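Glutamine synthetase (Helicobacter pylori, PDB 5ZLI) is a class I-beta glutamine synthetase that assembles into a twelve-subunit complex, each chain joining a beta-grasp domain to a larger catalytic domain. Local coordinates at residues I144-K149 against N259-T264; E165-R170 against V224-G229; P184-G189 against Y271-S276; K208-V213 against Q246-V251; A324-Y329 against A461-W466. One frame throughout, in Å; residues are numbered along the deposited sequence.

Interaction 1 of 5, residues I144-K149 against N259-T264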
# COMPACT_ATOMS: atom_id res chain seq x y z
N ILE B 144 -13.59 32.29 3.05
CA ILE B 144 -12.94 31.64 1.95
C ILE B 144 -12.37 30.36 2.50
O ILE B 144 -11.48 30.38 3.34
CB ILE B 144 -11.86 32.50 1.32
CG1 ILE B 144 -12.54 33.70 0.67
CG2 ILE B 144 -10.98 31.61 0.41
CD1 ILE B 144 -11.69 34.46 -0.33
N PHE B 145 -12.96 29.25 2.10
CA PHE B 145 -12.53 27.95 2.56
C PHE B 145 -11.68 27.24 1.50
O PHE B 145 -11.59 27.66 0.34
CB PHE B 145 -13.77 27.14 2.97
CG PHE B 145 -14.49 27.68 4.20
CD1 PHE B 145 -13.78 27.91 5.40
CD2 PHE B 145 -15.86 27.94 4.17
CE1 PHE B 145 -14.43 28.38 6.53
CE2 PHE B 145 -16.52 28.41 5.30
CZ PHE B 145 -15.81 28.63 6.48
N ASP B 146 -11.00 26.17 1.93
CA ASP B 146 -10.30 25.30 0.99
C ASP B 146 -11.20 24.21 0.45
O ASP B 146 -11.10 23.83 -0.72
CB ASP B 146 -9.06 24.65 1.64
CG ASP B 146 -8.04 25.66 2.08
OD1 ASP B 146 -7.93 26.70 1.38
OD2 ASP B 146 -7.34 25.42 3.09
N SER B 147 -12.08 23.71 1.31
CA SER B 147 -12.88 22.55 1.02
C SER B 147 -14.20 22.62 1.76
O SER B 147 -14.30 23.14 2.87
CB SER B 147 -12.14 21.27 1.42
OG SER B 147 -12.97 20.11 1.32
N ILE B 148 -15.22 22.07 1.13
CA ILE B 148 -16.51 21.87 1.76
C ILE B 148 -16.98 20.49 1.32
O ILE B 148 -16.80 20.13 0.16
CB ILE B 148 -17.49 23.01 1.41
CG1 ILE B 148 -18.93 22.61 1.75
CG2 ILE B 148 -17.25 23.50 0.02
CD1 ILE B 148 -19.13 22.32 3.24
N LYS B 149 -17.41 19.66 2.27
CA LYS B 149 -17.86 18.30 1.95
C LYS B 149 -19.19 18.08 2.64
O LYS B 149 -19.32 18.35 3.84
CB LYS B 149 -16.86 17.23 2.40
CG LYS B 149 -15.50 17.30 1.72
CD LYS B 149 -14.74 15.98 1.86
CE LYS B 149 -13.23 16.21 1.77
NZ LYS B 149 -12.43 14.98 2.09
N ASN B 259 -8.37 30.99 -7.77
CA ASN B 259 -7.23 30.60 -6.97
C ASN B 259 -7.41 29.27 -6.28
O ASN B 259 -6.71 29.03 -5.30
CB ASN B 259 -6.93 31.63 -5.90
CG ASN B 259 -6.37 32.86 -6.48
OD1 ASN B 259 -6.95 33.92 -6.32
ND2 ASN B 259 -5.27 32.73 -7.24
N GLY B 260 -8.36 28.45 -6.71
CA GLY B 260 -8.49 27.11 -6.16
C GLY B 260 -9.20 26.93 -4.83
O GLY B 260 -8.95 25.95 -4.13
N LYS B 261 -10.11 27.83 -4.46
CA LYS B 261 -10.82 27.76 -3.18
C LYS B 261 -12.34 27.83 -3.36
O LYS B 261 -12.88 27.69 -4.46
CB LYS B 261 -10.33 28.89 -2.27
CG LYS B 261 -8.82 29.16 -2.35
CD LYS B 261 -8.22 29.37 -1.01
CE LYS B 261 -6.72 29.26 -1.06
NZ LYS B 261 -6.31 28.93 0.33
N THR B 262 -13.05 28.05 -2.27
CA THR B 262 -14.51 28.06 -2.34
C THR B 262 -15.00 29.01 -1.28
O THR B 262 -14.58 28.92 -0.12
CB THR B 262 -15.09 26.65 -2.13
OG1 THR B 262 -16.49 26.75 -1.83
CG2 THR B 262 -14.33 25.89 -1.04
N ALA B 263 -15.84 29.95 -1.68
CA ALA B 263 -16.32 31.02 -0.82
C ALA B 263 -17.72 30.72 -0.33
O ALA B 263 -18.38 29.81 -0.82
CB ALA B 263 -16.28 32.35 -1.57
N THR B 264 -18.18 31.48 0.65
CA THR B 264 -19.58 31.45 1.09
C THR B 264 -19.89 32.74 1.82
O THR B 264 -19.04 33.29 2.53
CB THR B 264 -19.94 30.27 2.03
OG1 THR B 264 -21.22 30.52 2.66
CG2 THR B 264 -18.93 30.09 3.09
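Phe-145 and Thr-262 form an antiparallel hydrogen-bonded pair between strands 133-145 and 262-264. Phe-145 N binds Thr-262 O at 2.8 Å, and Thr-262 N returns a bond to Phe-145 O at 3.0 Å. Ile-144 and Ala-263 are the adjoining non-hydrogen-bonded pair. Over 144-148 and 261-264 the overall chain directions differ by 93°. The pairing stops after Phe-145, where Asp-146 and Ser-147 make a classic beta bulge opposite Asp-162. Before the short strand, Gly-260 is the C-prime residue of a Schellman motif that ends helix 238-258. The two strands belong to the curled sheet of the catalytic domain. Ile-144 and Ala-263 lie on the sheet face covered by helices 200-212 and 238-258; Phe-145 and Thr-262 lie on the other. Lys-261 crosses Ile-144 at about a right angle; its bend at chi2 (-136°) turns CD toward Ile-144 CG2, 3.8 Å away. The lysine then runs alongside Asp-146, both ends heading in one direction, and NZ makes a salt bridge of 2.9 Å to Asp-146 OD1. The methyl Thr-264 CG2 sits 3.7 Å from Phe-145 CE2. Thr-262 CG2 lies near Asp-146 O, while OG1 bonds to Tyr-479 OH of a neighbouring subunit.

Interaction 2 of 5, residues E165-R170 against V224-G229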
# COMPACT_ATOMS: atom_id res chain seq x y z
N GLU B 165 -6.10 27.82 7.88
CA GLU B 165 -6.03 28.63 9.09
C GLU B 165 -6.76 28.00 10.27
O GLU B 165 -6.68 28.54 11.38
CB GLU B 165 -6.64 29.99 8.81
CG GLU B 165 -6.13 30.68 7.55
CD GLU B 165 -6.50 32.17 7.52
OE1 GLU B 165 -7.16 32.63 8.47
OE2 GLU B 165 -6.14 32.88 6.54
N GLY B 166 -7.52 26.93 10.06
CA GLY B 166 -8.40 26.44 11.11
C GLY B 166 -7.66 25.75 12.23
O GLY B 166 -6.75 24.96 12.01
N GLU B 167 -8.08 26.05 13.47
CA GLU B 167 -7.54 25.37 14.64
C GLU B 167 -7.54 23.85 14.48
O GLU B 167 -6.68 23.16 15.03
CB GLU B 167 -8.36 25.73 15.88
CG GLU B 167 -8.08 27.08 16.53
CD GLU B 167 -8.82 27.25 17.88
OE1 GLU B 167 -9.78 26.47 18.12
OE2 GLU B 167 -8.44 28.14 18.70
N TRP B 168 -8.50 23.32 13.73
CA TRP B 168 -8.48 21.90 13.43
C TRP B 168 -7.29 21.48 12.57
O TRP B 168 -7.06 20.28 12.40
CB TRP B 168 -9.78 21.50 12.73
CG TRP B 168 -10.01 22.24 11.46
CD1 TRP B 168 -9.56 21.88 10.23
CD2 TRP B 168 -10.76 23.44 11.28
NE1 TRP B 168 -9.98 22.78 9.29
CE2 TRP B 168 -10.71 23.76 9.91
CE3 TRP B 168 -11.47 24.27 12.14
CZ2 TRP B 168 -11.35 24.87 9.38
CZ3 TRP B 168 -12.11 25.38 11.61
CH2 TRP B 168 -12.04 25.67 10.24
N ASN B 169 -6.51 22.41 12.03
CA ASN B 169 -5.36 22.00 11.24
C ASN B 169 -4.03 22.24 11.94
O ASN B 169 -2.98 22.16 11.30
CB ASN B 169 -5.39 22.67 9.87
CG ASN B 169 -6.29 21.95 8.90
OD1 ASN B 169 -6.64 20.79 9.12
ND2 ASN B 169 -6.69 22.63 7.84
N ARG B 170 -4.06 22.52 13.25
CA ARG B 170 -2.84 22.84 13.98
C ARG B 170 -1.84 21.70 13.97
O ARG B 170 -0.65 21.92 14.24
CB ARG B 170 -3.19 23.21 15.41
CG ARG B 170 -3.74 24.62 15.49
CD ARG B 170 -3.19 25.32 16.67
NE ARG B 170 -4.23 25.71 17.60
CZ ARG B 170 -4.65 26.96 17.72
NH1 ARG B 170 -4.09 27.90 16.95
NH2 ARG B 170 -5.60 27.27 18.61
N VAL B 224 -13.22 38.52 12.14
CA VAL B 224 -12.98 37.94 13.47
C VAL B 224 -12.89 36.41 13.41
O VAL B 224 -12.09 35.80 14.13
CB VAL B 224 -14.06 38.39 14.47
CG1 VAL B 224 -13.98 37.56 15.73
CG2 VAL B 224 -13.93 39.86 14.77
N ALA B 225 -13.76 35.75 12.65
CA ALA B 225 -13.68 34.30 12.52
C ALA B 225 -12.50 33.90 11.62
O ALA B 225 -11.89 34.73 10.95
CB ALA B 225 -14.98 33.74 11.95
N GLN B 226 -12.21 32.60 11.61
CA GLN B 226 -10.90 32.13 11.17
C GLN B 226 -10.66 32.35 9.67
O GLN B 226 -9.55 32.72 9.28
CB GLN B 226 -10.74 30.67 11.55
CG GLN B 226 -10.93 30.49 13.03
CD GLN B 226 -10.70 29.08 13.47
OE1 GLN B 226 -9.61 28.55 13.34
NE2 GLN B 226 -11.75 28.46 13.98
N ALA B 227 -11.63 32.10 8.80
CA ALA B 227 -11.38 32.29 7.37
C ALA B 227 -12.19 33.45 6.81
O ALA B 227 -12.50 33.50 5.61
CB ALA B 227 -11.64 31.03 6.55
N GLN B 228 -12.52 34.40 7.66
CA GLN B 228 -13.53 35.38 7.37
C GLN B 228 -12.89 36.66 6.84
O GLN B 228 -11.72 36.96 7.11
CB GLN B 228 -14.34 35.68 8.64
CG GLN B 228 -15.77 36.00 8.35
CD GLN B 228 -16.54 36.39 9.58
OE1 GLN B 228 -15.96 36.64 10.63
NE2 GLN B 228 -17.84 36.48 9.44
N GLY B 229 -13.68 37.41 6.08
CA GLY B 229 -13.20 38.61 5.42
C GLY B 229 -14.37 39.53 5.14
O GLY B 229 -15.53 39.18 5.37
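Glu-167 N donates a hydrogen bond to Gln-226 OE1 at 2.9 Å. The bond is fairly straight, with an N-H...O angle of 155°, and the donor lies in the plane of the amide carbonyl. Gln-226 reaches the loop with an extended chain: CD is anti across chi2 (-177°). Its OE1 also lies 3.3 Å from Gly-166 CA. On the other branch of the amide, NE2 approaches Trp-168 CZ3 at 3.9 Å, with ring and amide planes 58° apart. The indole folds back over its own loop, so that Gly-166 CA sits over the ring centre, 3.6 Å above the plane. Glu-167 is turned across Gln-226 at about a right angle; its OE2 forms a salt bridge with Arg-170 NH2 and accepts Lys-186 N. Glu-165, just before Gly-166, directs its carboxylate toward the turn. Its OE1 is modelled doubtfully close to Gln-226 O, a carbonyl that accepts a bond from His-222 NE2; its OE2 bonds to Thr-198 OG1. Gln-226 is in the type I turn from Ala-225 to Gln-228, just before strand 228-237. One buried glutamine thus joins the loop to this turn through a neutral amide, while OE2 of Glu-165 and of Glu-167 are bonded to other groups.

Interaction 3 of 5, residues P184-G189 against Y271-S276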
# COMPACT_ATOMS: atom_id res chain seq x y z
N PRO B 184 -4.64 32.13 13.47
CA PRO B 184 -5.49 32.87 14.39
C PRO B 184 -6.33 31.90 15.20
O PRO B 184 -6.80 30.88 14.68
CB PRO B 184 -6.36 33.71 13.46
CG PRO B 184 -6.51 32.83 12.26
CD PRO B 184 -5.22 32.08 12.11
N GLY B 185 -6.52 32.21 16.47
CA GLY B 185 -7.41 31.39 17.25
C GLY B 185 -8.83 31.46 16.70
O GLY B 185 -9.20 32.35 15.94
N LYS B 186 -9.62 30.45 17.06
CA LYS B 186 -11.05 30.66 17.06
C LYS B 186 -11.32 32.06 17.60
O LYS B 186 -10.85 32.41 18.70
CB LYS B 186 -11.75 29.60 17.91
CG LYS B 186 -13.20 29.31 17.47
CD LYS B 186 -13.80 28.09 18.14
CE LYS B 186 -13.29 26.78 17.53
NZ LYS B 186 -13.81 25.58 18.27
N GLN B 187 -11.98 32.89 16.80
CA GLN B 187 -12.31 34.27 17.15
C GLN B 187 -11.09 35.21 17.13
O GLN B 187 -11.15 36.31 17.67
CB GLN B 187 -12.98 34.32 18.54
CG GLN B 187 -14.46 33.96 18.53
CD GLN B 187 -15.24 34.47 19.74
OE1 GLN B 187 -15.75 35.60 19.72
NE2 GLN B 187 -15.34 33.63 20.78
N GLY B 188 -10.01 34.86 16.41
CA GLY B 188 -8.82 35.68 16.46
C GLY B 188 -8.40 36.39 15.19
O GLY B 188 -7.32 36.97 15.16
N GLY B 189 -9.23 36.39 14.14
CA GLY B 189 -8.80 36.91 12.85
C GLY B 189 -8.76 38.43 12.72
O GLY B 189 -8.42 38.94 11.64
N TYR B 271 -19.40 26.40 14.04
CA TYR B 271 -19.88 26.49 15.41
C TYR B 271 -18.78 27.08 16.28
O TYR B 271 -17.59 26.81 16.10
CB TYR B 271 -20.31 25.12 15.93
CG TYR B 271 -20.94 25.21 17.29
CD1 TYR B 271 -22.13 25.89 17.49
CD2 TYR B 271 -20.32 24.65 18.40
CE1 TYR B 271 -22.71 25.98 18.75
CE2 TYR B 271 -20.88 24.75 19.67
CZ TYR B 271 -22.08 25.41 19.84
OH TYR B 271 -22.66 25.51 21.09
N GLY B 272 -19.17 27.95 17.19
CA GLY B 272 -18.20 28.49 18.12
C GLY B 272 -17.30 29.57 17.58
O GLY B 272 -16.34 29.95 18.27
N ASP B 273 -17.58 30.10 16.39
CA ASP B 273 -16.86 31.26 15.91
C ASP B 273 -17.87 32.22 15.31
O ASP B 273 -19.05 31.90 15.17
CB ASP B 273 -15.77 30.90 14.90
CG ASP B 273 -14.59 31.88 14.94
OD1 ASP B 273 -14.69 32.92 15.65
OD2 ASP B 273 -13.56 31.59 14.30
N ASN B 274 -17.40 33.43 15.02
CA ASN B 274 -18.30 34.50 14.61
C ASN B 274 -19.05 34.13 13.35
O ASN B 274 -18.50 33.47 12.46
CB ASN B 274 -17.53 35.80 14.35
CG ASN B 274 -17.59 36.74 15.52
OD1 ASN B 274 -17.73 36.34 16.68
ND2 ASN B 274 -17.52 38.02 15.22
N GLY B 275 -20.31 34.55 13.28
CA GLY B 275 -21.06 34.41 12.06
C GLY B 275 -20.75 35.54 11.10
O GLY B 275 -20.04 36.50 11.42
N SER B 276 -21.29 35.43 9.89
CA SER B 276 -21.14 36.48 8.90
C SER B 276 -22.38 37.36 8.94
O SER B 276 -23.50 36.86 9.00
CB SER B 276 -20.92 35.89 7.52
OG SER B 276 -19.66 35.23 7.51
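Lys-186 and Gln-187 each slide past Asp-273, with their side chains running in the opposite direction to the aspartate. Asp-273 CG is anti to its backbone N (chi1 -150°), which turns the carboxylate toward the 184-189 loop. The backbone of Gln-187 meets this group: its N makes a weak hydrogen bond to Asp-273 OD2 at 3.2 Å and lies 2.9 Å from OD1. Gln-187 CG lies alongside, near Asp-273 OD1. The amide plane of this glutamine is turned 65° from the carboxylate. Asp-273 OD1 accepts the N of Asn-274 at 2.8 Å, from above the carboxylate plane. Gln-226 N is a further, weak donor to OD2. Through these weak bonds to OD2 the aspartate reaches two other loops.

Lys-186 makes its contact with the aliphatic part of its chain. CG lies 3.9 Å from Asp-273 CG, and CD lies 3.2 Å from Gly-272 O. The bend at chi3 (-77°) then sets CE off the line of the earlier carbons. Gln-187 OE1 is 3.7 Å from Asn-274 OD1, and these two side chains cross at about a right angle. Tyr-271 meets a neighbouring subunit: its O bonds to Ser-154 OG and its ring meets Lys-469 in a cation-pi contact, both of that subunit. Gly-185 to Gly-188 form a type II beta turn, closed by a bond from Gly-188 N to Gly-185 O. Gln-187 takes the positive phi of its third position, and Asp-273 receives the N-H of that residue in a weak bond, a loop-to-loop contact of the catalytic domain.

Interaction 4 of 5, residues K208-V213 against Q246-V251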
# COMPACT_ATOMS: atom_id res chain seq x y z
N LYS B 208 -9.68 44.43 -6.33
CA LYS B 208 -9.30 44.82 -7.68
C LYS B 208 -10.42 44.50 -8.66
O LYS B 208 -10.75 45.31 -9.53
CB LYS B 208 -8.00 44.15 -8.10
CG LYS B 208 -6.78 44.93 -7.69
CD LYS B 208 -6.88 46.33 -8.27
CE LYS B 208 -6.37 47.38 -7.30
NZ LYS B 208 -4.89 47.32 -7.22
N VAL B 209 -11.05 43.35 -8.49
CA VAL B 209 -12.07 42.95 -9.44
C VAL B 209 -13.39 43.62 -9.12
O VAL B 209 -14.19 43.88 -10.03
CB VAL B 209 -12.20 41.42 -9.51
CG1 VAL B 209 -13.33 41.04 -10.47
CG2 VAL B 209 -10.91 40.82 -9.98
N LEU B 210 -13.66 43.92 -7.85
CA LEU B 210 -14.87 44.68 -7.55
C LEU B 210 -14.87 45.99 -8.31
O LEU B 210 -15.85 46.35 -8.95
CB LEU B 210 -14.96 44.95 -6.06
CG LEU B 210 -15.14 43.72 -5.18
CD1 LEU B 210 -15.22 44.10 -3.72
CD2 LEU B 210 -16.39 43.01 -5.61
N ASN B 211 -13.76 46.70 -8.29
CA ASN B 211 -13.74 47.93 -9.05
C ASN B 211 -13.90 47.65 -10.52
O ASN B 211 -14.51 48.45 -11.24
CB ASN B 211 -12.47 48.74 -8.80
CG ASN B 211 -12.11 48.86 -7.35
OD1 ASN B 211 -10.98 48.61 -6.99
ND2 ASN B 211 -13.05 49.28 -6.52
N GLN B 212 -13.39 46.50 -11.00
CA GLN B 212 -13.51 46.23 -12.43
C GLN B 212 -14.97 46.20 -12.88
O GLN B 212 -15.28 46.46 -14.04
CB GLN B 212 -12.84 44.91 -12.79
CG GLN B 212 -11.35 44.99 -12.81
CD GLN B 212 -10.73 43.69 -13.24
OE1 GLN B 212 -11.09 43.12 -14.28
NE2 GLN B 212 -9.80 43.18 -12.43
N VAL B 213 -15.88 45.92 -11.95
CA VAL B 213 -17.25 45.69 -12.29
C VAL B 213 -18.12 46.87 -11.89
O VAL B 213 -19.34 46.74 -11.74
CB VAL B 213 -17.73 44.36 -11.68
CG1 VAL B 213 -16.82 43.28 -12.13
CG2 VAL B 213 -17.74 44.43 -10.19
N GLN B 246 -25.21 41.68 -5.38
CA GLN B 246 -25.14 40.55 -6.32
C GLN B 246 -23.77 40.47 -7.01
O GLN B 246 -23.18 39.40 -7.10
CB GLN B 246 -26.25 40.61 -7.38
CG GLN B 246 -27.68 40.41 -6.89
CD GLN B 246 -27.90 39.12 -6.07
OE1 GLN B 246 -27.53 39.07 -4.90
NE2 GLN B 246 -28.44 38.08 -6.70
N LYS B 247 -23.27 41.60 -7.52
CA LYS B 247 -21.95 41.62 -8.16
C LYS B 247 -20.85 41.17 -7.19
O LYS B 247 -20.05 40.29 -7.51
CB LYS B 247 -21.62 43.01 -8.71
CG LYS B 247 -22.43 43.53 -9.88
CD LYS B 247 -21.65 44.72 -10.49
CE LYS B 247 -22.50 45.59 -11.41
NZ LYS B 247 -21.73 46.69 -12.04
N LEU B 248 -20.76 41.84 -6.03
CA LEU B 248 -19.81 41.48 -4.98
C LEU B 248 -19.81 39.99 -4.63
O LEU B 248 -18.74 39.37 -4.56
CB LEU B 248 -20.09 42.33 -3.73
CG LEU B 248 -19.40 42.29 -2.35
CD1 LEU B 248 -19.81 41.14 -1.44
CD2 LEU B 248 -17.93 42.23 -2.52
N LYS B 249 -20.99 39.40 -4.37
CA LYS B 249 -21.05 37.96 -4.07
C LYS B 249 -20.43 37.13 -5.19
O LYS B 249 -19.58 36.27 -4.96
CB LYS B 249 -22.50 37.52 -3.80
CG LYS B 249 -23.07 37.91 -2.40
CD LYS B 249 -24.54 37.47 -2.27
CE LYS B 249 -25.21 38.01 -0.98
NZ LYS B 249 -26.71 37.75 -0.87
N TYR B 250 -20.81 37.43 -6.43
CA TYR B 250 -20.23 36.77 -7.59
C TYR B 250 -18.71 36.96 -7.66
O TYR B 250 -17.98 36.03 -8.01
CB TYR B 250 -20.91 37.35 -8.83
CG TYR B 250 -20.37 36.93 -10.16
CD1 TYR B 250 -20.35 35.60 -10.56
CD2 TYR B 250 -19.90 37.90 -11.07
CE1 TYR B 250 -19.86 35.23 -11.81
CE2 TYR B 250 -19.40 37.52 -12.34
CZ TYR B 250 -19.39 36.19 -12.69
OH TYR B 250 -18.92 35.82 -13.92
N VAL B 251 -18.22 38.15 -7.32
CA VAL B 251 -16.81 38.45 -7.56
C VAL B 251 -15.93 37.71 -6.59
O VAL B 251 -14.83 37.28 -6.93
CB VAL B 251 -16.56 39.97 -7.52
CG1 VAL B 251 -15.08 40.26 -7.56
CG2 VAL B 251 -17.22 40.64 -8.70
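Leu-210 and Leu-248 bring together two helix segments whose axes approach to 9.8 Å and run at 139°, roughly antiparallel but well splayed. They belong to helices 200-212 and 238-258, which lie over one face of the curled catalytic-domain sheet. Strands 217-222 and 228-237 of that sheet connect them along the chain. The interface is mainly apolar. Leu-210 presents both methyls to Leu-248 CD2, each at 3.5 Å. Leu-210 CD2 also rests 3.6 Å from Val-251 CB, so this branch touches two residues of the partner helix. Val-251 CG1, anti to its backbone N (chi1 172°), faces Val-209 CG1 at 3.5 Å. Lys-247 slides past Val-213 in the opposite direction, with its chain extended beyond CG. Its CD packs 3.9 Å from Val-213 CG2. Lys-247 NZ points at Val-213 O, just after the end of helix 200-212, but is modelled so close that the bond's geometry is doubtful. The same NZ bonds to Arg-83 O, and Phe-85 of strand 84-87 touches both Lys-247 and Val-213. At this end of the interface, Val-213 CG2 lies 4.1 Å from Val-251 CG2.

Interaction 5 of 5, residues A324-Y329 against A461-W466; sequences ASTNSY and AEVFPW
Thr-326 has CG2 anti to its carbonyl carbon, and Trp-466 has CG anti to its backbone N (chi1 178°), which together set the threonine methyl against the indole. CG2 approaches Trp-466 CE3 obliquely at 3.7 Å. Thr-326 CB stands 4.0 Å above the ring plane, offset toward the rim. The hydroxyl branch goes another way: Thr-326 OG1 is 4.0 Å from Glu-462 O and bonds to Glu-474 OE1 of a neighbouring subunit. The ring of Trp-466 stacks on Trp-466 of that subunit and makes a cation-pi contact with its Lys-330. The contact thus lies at a subunit boundary.

Glu-462 is bent at chi2 (104°), which turns CD toward the other segment. CG lies 4.1 Å from Ser-325 CA, and CD lies 3.8 Å from Ala-324 O. Lys-458, one turn earlier in helix 448-466, lies near both: its NZ makes a weak bond to Ala-324 O and a long, weak ion pair with Glu-462 OE2. Ser-325 OG is hydrogen-bonded to Ser-374 OG. Val-463 adds a looser contact, with CG2 4.5 Å from Thr-326 CG2, and Leu-426 of helix 426-434 touches both residues.

Within the catalytic domain the contact sets 324-329, which leads into a weakly bonded helix, against the end of helix 448-466. The latter has a wider pi-type turn at 461-463 and is kinked at Pro-465. Across the two segments the touching is by van der Waals contact, while the polar ends of Thr-326 and Ser-325 have outside partners. The Glu-462 carboxylate lies near Ala-324 O, both negative in character; Lys-458, though only at long range, may offset this.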
# COMPACT_ATOMS: atom_id res chain seq x y z
N ALA B 324 -33.25 35.02 6.21
CA ALA B 324 -34.21 34.26 5.42
C ALA B 324 -33.84 32.78 5.31
O ALA B 324 -34.45 32.06 4.50
CB ALA B 324 -34.36 34.90 4.04
N SER B 325 -32.87 32.32 6.09
CA SER B 325 -32.54 30.91 6.18
C SER B 325 -32.52 30.51 7.64
O SER B 325 -32.31 31.34 8.53
CB SER B 325 -31.18 30.58 5.59
OG SER B 325 -30.18 31.26 6.31
N THR B 326 -32.73 29.24 7.88
CA THR B 326 -32.55 28.77 9.24
C THR B 326 -31.11 28.94 9.71
O THR B 326 -30.84 29.06 10.91
CB THR B 326 -33.03 27.36 9.30
OG1 THR B 326 -32.49 26.69 8.16
CG2 THR B 326 -34.53 27.37 9.25
N ASN B 327 -30.17 28.94 8.78
CA ASN B 327 -28.80 29.14 9.18
C ASN B 327 -28.60 30.54 9.76
O ASN B 327 -27.69 30.77 10.57
CB ASN B 327 -27.88 28.93 8.00
CG ASN B 327 -26.49 28.78 8.44
OD1 ASN B 327 -25.62 29.60 8.13
ND2 ASN B 327 -26.24 27.72 9.19
N SER B 328 -29.43 31.49 9.35
CA SER B 328 -29.37 32.82 9.96
C SER B 328 -29.48 32.75 11.46
O SER B 328 -28.77 33.46 12.18
CB SER B 328 -30.46 33.70 9.39
OG SER B 328 -30.25 33.81 8.01
N TYR B 329 -30.28 31.84 11.96
CA TYR B 329 -30.60 31.82 13.37
C TYR B 329 -29.57 31.07 14.20
O TYR B 329 -29.61 31.19 15.42
CB TYR B 329 -31.99 31.22 13.54
CG TYR B 329 -32.99 32.09 12.87
CD1 TYR B 329 -33.64 33.11 13.57
CD2 TYR B 329 -33.23 31.97 11.51
CE1 TYR B 329 -34.55 33.94 12.94
CE2 TYR B 329 -34.14 32.80 10.87
CZ TYR B 329 -34.79 33.78 11.59
OH TYR B 329 -35.69 34.59 10.94
N ALA B 461 -38.37 25.15 1.33
CA ALA B 461 -36.94 25.06 1.07
C ALA B 461 -36.12 24.87 2.34
O ALA B 461 -35.24 24.01 2.37
CB ALA B 461 -36.46 26.32 0.34
N GLU B 462 -36.44 25.61 3.40
CA GLU B 462 -35.58 25.72 4.59
C GLU B 462 -36.16 25.11 5.86
O GLU B 462 -35.43 24.45 6.60
CB GLU B 462 -35.21 27.18 4.86
CG GLU B 462 -34.03 27.71 4.04
CD GLU B 462 -34.42 28.61 2.89
OE1 GLU B 462 -33.51 29.07 2.16
OE2 GLU B 462 -35.63 28.88 2.70
N VAL B 463 -37.42 25.35 6.17
CA VAL B 463 -37.94 24.96 7.48
C VAL B 463 -38.25 23.47 7.52
O VAL B 463 -37.66 22.71 8.30
CB VAL B 463 -39.17 25.81 7.85
CG1 VAL B 463 -39.66 25.37 9.20
CG2 VAL B 463 -38.80 27.30 7.89
N PHE B 464 -39.18 23.03 6.66
CA PHE B 464 -39.56 21.62 6.62
C PHE B 464 -38.37 20.67 6.45
O PHE B 464 -38.43 19.55 6.98
CB PHE B 464 -40.59 21.37 5.50
CG PHE B 464 -41.91 22.08 5.70
CD1 PHE B 464 -42.61 21.98 6.90
CD2 PHE B 464 -42.49 22.79 4.66
CE1 PHE B 464 -43.84 22.62 7.07
CE2 PHE B 464 -43.70 23.43 4.83
CZ PHE B 464 -44.38 23.34 6.03
N PRO B 465 -37.34 21.00 5.67
CA PRO B 465 -36.14 20.14 5.66
C PRO B 465 -35.29 20.20 6.93
O PRO B 465 -34.68 19.19 7.31
CB PRO B 465 -35.38 20.61 4.42
CG PRO B 465 -36.44 21.18 3.53
CD PRO B 465 -37.37 21.87 4.49
N TRP B 466 -35.11 21.37 7.54
CA TRP B 466 -34.35 21.45 8.78
C TRP B 466 -35.11 20.85 9.97
O TRP B 466 -34.48 20.36 10.92
CB TRP B 466 -33.97 22.90 9.06
CG TRP B 466 -33.23 23.13 10.33
CD1 TRP B 466 -31.98 22.66 10.67
CD2 TRP B 466 -33.69 23.88 11.45
NE1 TRP B 466 -31.63 23.10 11.94
CE2 TRP B 466 -32.67 23.84 12.43
CE3 TRP B 466 -34.86 24.58 11.71
CZ2 TRP B 466 -32.81 24.49 13.66
CZ3 TRP B 466 -34.99 25.21 12.92
CH2 TRP B 466 -33.96 25.17 13.88

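Overall arrangement
All five contacts lie in the catalytic domain. Interactions 1, 2, 4 and 5 are buried; interaction 3 is partly exposed. Interactions 1 and 2 reach the same sheet and touch where Ile-144 N meets Ala-227 O. Interactions 2 and 3 are loop contacts with centres about 7 Å apart; in each a backbone N-H meets a side-chain oxygen, an amide one in interaction 2 and, weakly, a carboxylate one in interaction 3. Interaction 1 instead combines strand pairing with a salt bridge. Interaction 4 is largely apolar helix packing, with helix 238-258 leading on to strand 262-264 of interaction 1. Interaction 5 lies across the chain's centre from interaction 4. Like interactions 1, 2 and 3, it touches one same neighbouring subunit.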